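PDB 1PM4: YPM from Yersinia pseudotuberculosis, which acts as a superantigenic mitogen, probably stimulating T cells in the manner of other bacterial superantigens. Local coordinates for residues Glu18-Asn24 with Leu82-Ile88. Numbering follows the deposited sequence. Where two conformers were deposited one is given.
Sequences EVCIIGN and LSWIWKI
Gly23 meets the indole of Trp84 where two antiparallel neighbours in one sheet of the YPM jelly roll, strand 18-23 and strand 84-90, run side by side, a worked example of a large ring using the hollow that a glycine leaves. Trp84 CG sits between its own backbone N and carbonyl carbon (chi1 57°), a rotamer that swings the indole across toward strand 18-23 and lays one face against the glycine backbone. Gly23 CA makes a CH-pi contact 3.8 Å from the centroid of the five-membered ring, and Trp84 NE1 lies 3.5 Å from Gly23 CA. Farther along the same face, Asn24 CB presses on the six-membered part, 3.3 Å from Trp84 CZ3. Val19, Ile21 and Gly23 each exchange a pair of backbone hydrogen bonds with Ile88, Trp86 and Trp84, respectively. The side chains of Ile21, Trp84, Trp86 and Ile88 lie on the face turned to the second sheet, where Trp84 touches Leu34 and Trp86 touches Ala36 and Leu100.

On the other face aliphatic branches and a sulfur do the packing. The CG2 branch of Ile85 fits against Cys20, lying 3.7 Å from both Cys20 CB and Cys20 SG, while its CG1 branch meets Ile22 CG1. Lys87 CB and CG meet the same sulfur, which is disulfide-bonded to Cys117, from a direction roughly at right angles to Ile85 CG2. Beyond it the extended lysine brings NZ to Glu18 OE1 in a salt bridge whose hydrogen bond is weak, and which is tentative because Glu18 has two conformers; its stronger polar partner is Glu75 of the second subunit. At the opposite end the ladder gives way to a side-chain bond: Asn24 ND2, which also donates to Lys28 O, approaches Leu82 O at 2.8 Å from above the carbonyl plane, 62° out of it.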
loop_
_atom_site.group_PDB
_atom_site.type_symbol
_atom_site.label_atom_id
_atom_site.label_comp_id
_atom_site.label_asym_id
_atom_site.label_seq_id
_atom_site.Cartn_x
_atom_site.Cartn_y
_atom_site.Cartn_z
ATOM N N GLU A 18 12.664 -6.164 -17.481
ATOM C CA GLU A 18 12.343 -6.250 -16.073
ATOM C C GLU A 18 13.316 -7.225 -15.442
ATOM O O GLU A 18 13.605 -8.279 -16.062
ATOM C CB GLU A 18 10.905 -6.628 -15.802
ATOM C CG GLU A 18 10.383 -7.842 -16.509
ATOM C CD GLU A 18 8.947 -8.201 -16.151
ATOM O OE1 GLU A 18 8.138 -7.256 -16.183
ATOM O OE2 GLU A 18 8.593 -9.404 -15.967
ATOM N N VAL A 19 13.814 -6.911 -14.262
ATOM C CA VAL A 19 14.749 -7.765 -13.547
ATOM C C VAL A 19 14.227 -7.892 -12.130
ATOM O O VAL A 19 13.861 -6.872 -11.525
ATOM C CB VAL A 19 16.159 -7.124 -13.534
ATOM C CG1 VAL A 19 17.053 -7.871 -12.558
ATOM C CG2 VAL A 19 16.812 -7.152 -14.933
ATOM N N CYS A 20 14.127 -9.138 -11.610
ATOM C CA CYS A 20 13.653 -9.367 -10.267
ATOM C C CYS A 20 14.749 -9.967 -9.389
ATOM O O CYS A 20 15.479 -10.893 -9.833
ATOM C CB CYS A 20 12.428 -10.287 -10.267
ATOM S SG CYS A 20 10.914 -9.481 -10.749
ATOM N N ILE A 21 14.845 -9.434 -8.181
ATOM C CA ILE A 21 15.864 -9.802 -7.219
ATOM C C ILE A 21 15.131 -10.263 -5.962
ATOM O O ILE A 21 14.272 -9.564 -5.417
ATOM C CB ILE A 21 16.843 -8.618 -6.962
ATOM C CG1 ILE A 21 17.578 -8.295 -8.267
ATOM C CG2 ILE A 21 17.852 -8.972 -5.818
ATOM C CD1 ILE A 21 18.507 -7.172 -8.172
ATOM N N ILE A 22 15.428 -11.487 -5.548
ATOM C CA ILE A 22 14.754 -12.055 -4.385
ATOM C C ILE A 22 15.585 -11.833 -3.078
ATOM O O ILE A 22 16.788 -11.841 -3.083
ATOM C CB ILE A 22 14.468 -13.551 -4.613
ATOM C CG1 ILE A 22 13.571 -14.124 -3.532
ATOM C CG2 ILE A 22 15.686 -14.335 -4.645
ATOM C CD1 ILE A 22 12.845 -15.386 -4.086
ATOM N N GLY A 23 14.860 -11.704 -2.005
ATOM C CA GLY A 23 15.428 -11.567 -0.663
ATOM C C GLY A 23 14.800 -12.565 0.263
ATOM O O GLY A 23 13.626 -12.919 0.114
ATOM N N ASN A 24 15.580 -12.964 1.261
ATOM C CA ASN A 24 15.138 -13.923 2.265
ATOM C C ASN A 24 14.508 -15.178 1.646
ATOM O O ASN A 24 13.396 -15.552 1.991
ATOM C CB ASN A 24 14.170 -13.272 3.244
ATOM C CG ASN A 24 13.854 -14.183 4.397
ATOM O OD1 ASN A 24 14.722 -14.940 4.798
ATOM N ND2 ASN A 24 12.643 -14.134 4.917
ATOM N N LEU A 82 8.965 -14.796 5.416
ATOM C CA LEU A 82 8.480 -14.722 4.067
ATOM C C LEU A 82 9.491 -14.022 3.206
ATOM O O LEU A 82 10.269 -13.178 3.668
ATOM C CB LEU A 82 7.153 -13.980 4.008
ATOM C CG LEU A 82 5.906 -14.781 4.423
ATOM C CD1 LEU A 82 4.705 -13.882 4.192
ATOM C CD2 LEU A 82 5.773 -16.071 3.626
ATOM N N SER A 83 9.468 -14.385 1.942
ATOM C CA SER A 83 10.425 -13.837 1.019
ATOM C C SER A 83 9.795 -12.662 0.339
ATOM O O SER A 83 8.571 -12.431 0.346
ATOM C CB SER A 83 10.966 -14.897 0.041
ATOM O OG SER A 83 9.927 -15.444 -0.702
ATOM N N TRP A 84 10.660 -11.875 -0.268
ATOM C CA TRP A 84 10.191 -10.687 -0.956
ATOM C C TRP A 84 10.926 -10.651 -2.264
ATOM O O TRP A 84 11.995 -11.255 -2.391
ATOM C CB TRP A 84 10.489 -9.443 -0.113
ATOM C CG TRP A 84 11.858 -9.210 0.270
ATOM C CD1 TRP A 84 12.801 -8.595 -0.458
ATOM C CD2 TRP A 84 12.475 -9.525 1.553
ATOM N NE1 TRP A 84 13.967 -8.504 0.249
ATOM C CE2 TRP A 84 13.807 -9.070 1.491
ATOM C CE3 TRP A 84 12.015 -10.126 2.735
ATOM C CZ2 TRP A 84 14.738 -9.225 2.565
ATOM C CZ3 TRP A 84 12.915 -10.282 3.821
ATOM C CH2 TRP A 84 14.263 -9.825 3.723
ATOM N N ILE A 85 10.367 -9.922 -3.211
ATOM C CA ILE A 85 11.021 -9.594 -4.480
ATOM C C ILE A 85 10.989 -8.115 -4.748
ATOM O O ILE A 85 9.949 -7.408 -4.597
ATOM C CB ILE A 85 10.339 -10.331 -5.609
ATOM C CG1 ILE A 85 10.719 -11.795 -5.539
ATOM C CG2 ILE A 85 10.708 -9.763 -7.055
ATOM C CD1 ILE A 85 9.825 -12.580 -6.472
ATOM N N TRP A 86 12.147 -7.620 -5.148
ATOM C CA TRP A 86 12.298 -6.320 -5.735
ATOM C C TRP A 86 12.219 -6.470 -7.271
ATOM O O TRP A 86 13.063 -7.126 -7.857
ATOM C CB TRP A 86 13.679 -5.770 -5.400
ATOM C CG TRP A 86 13.928 -5.711 -3.929
ATOM C CD1 TRP A 86 14.889 -6.432 -3.272
ATOM C CD2 TRP A 86 13.373 -4.798 -2.967
ATOM N NE1 TRP A 86 14.847 -6.144 -1.939
ATOM C CE2 TRP A 86 13.973 -5.127 -1.700
ATOM C CE3 TRP A 86 12.394 -3.834 -2.990
ATOM C CZ2 TRP A 86 13.645 -4.508 -0.546
ATOM C CZ3 TRP A 86 12.029 -3.211 -1.775
ATOM C CH2 TRP A 86 12.690 -3.538 -0.569
ATOM N N LYS A 87 11.197 -5.898 -7.884
ATOM C CA LYS A 87 11.111 -5.883 -9.327
ATOM C C LYS A 87 11.504 -4.518 -9.879
ATOM O O LYS A 87 10.933 -3.505 -9.480
ATOM C CB LYS A 87 9.672 -6.181 -9.738
ATOM C CG LYS A 87 9.411 -6.105 -11.182
ATOM C CD LYS A 87 8.052 -6.720 -11.574
ATOM C CE LYS A 87 7.838 -6.654 -13.007
ATOM N NZ LYS A 87 6.396 -7.031 -13.470
ATOM N N ILE A 88 12.467 -4.521 -10.753
ATOM C CA ILE A 88 12.995 -3.349 -11.434
ATOM C C ILE A 88 12.432 -3.381 -12.834
ATOM O O ILE A 88 12.727 -4.316 -13.615
ATOM C CB ILE A 88 14.564 -3.376 -11.532
ATOM C CG1 ILE A 88 15.172 -3.409 -10.101
ATOM C CG2 ILE A 88 15.079 -2.165 -12.256
ATOM C CD1 ILE A 88 16.625 -3.874 -10.027
#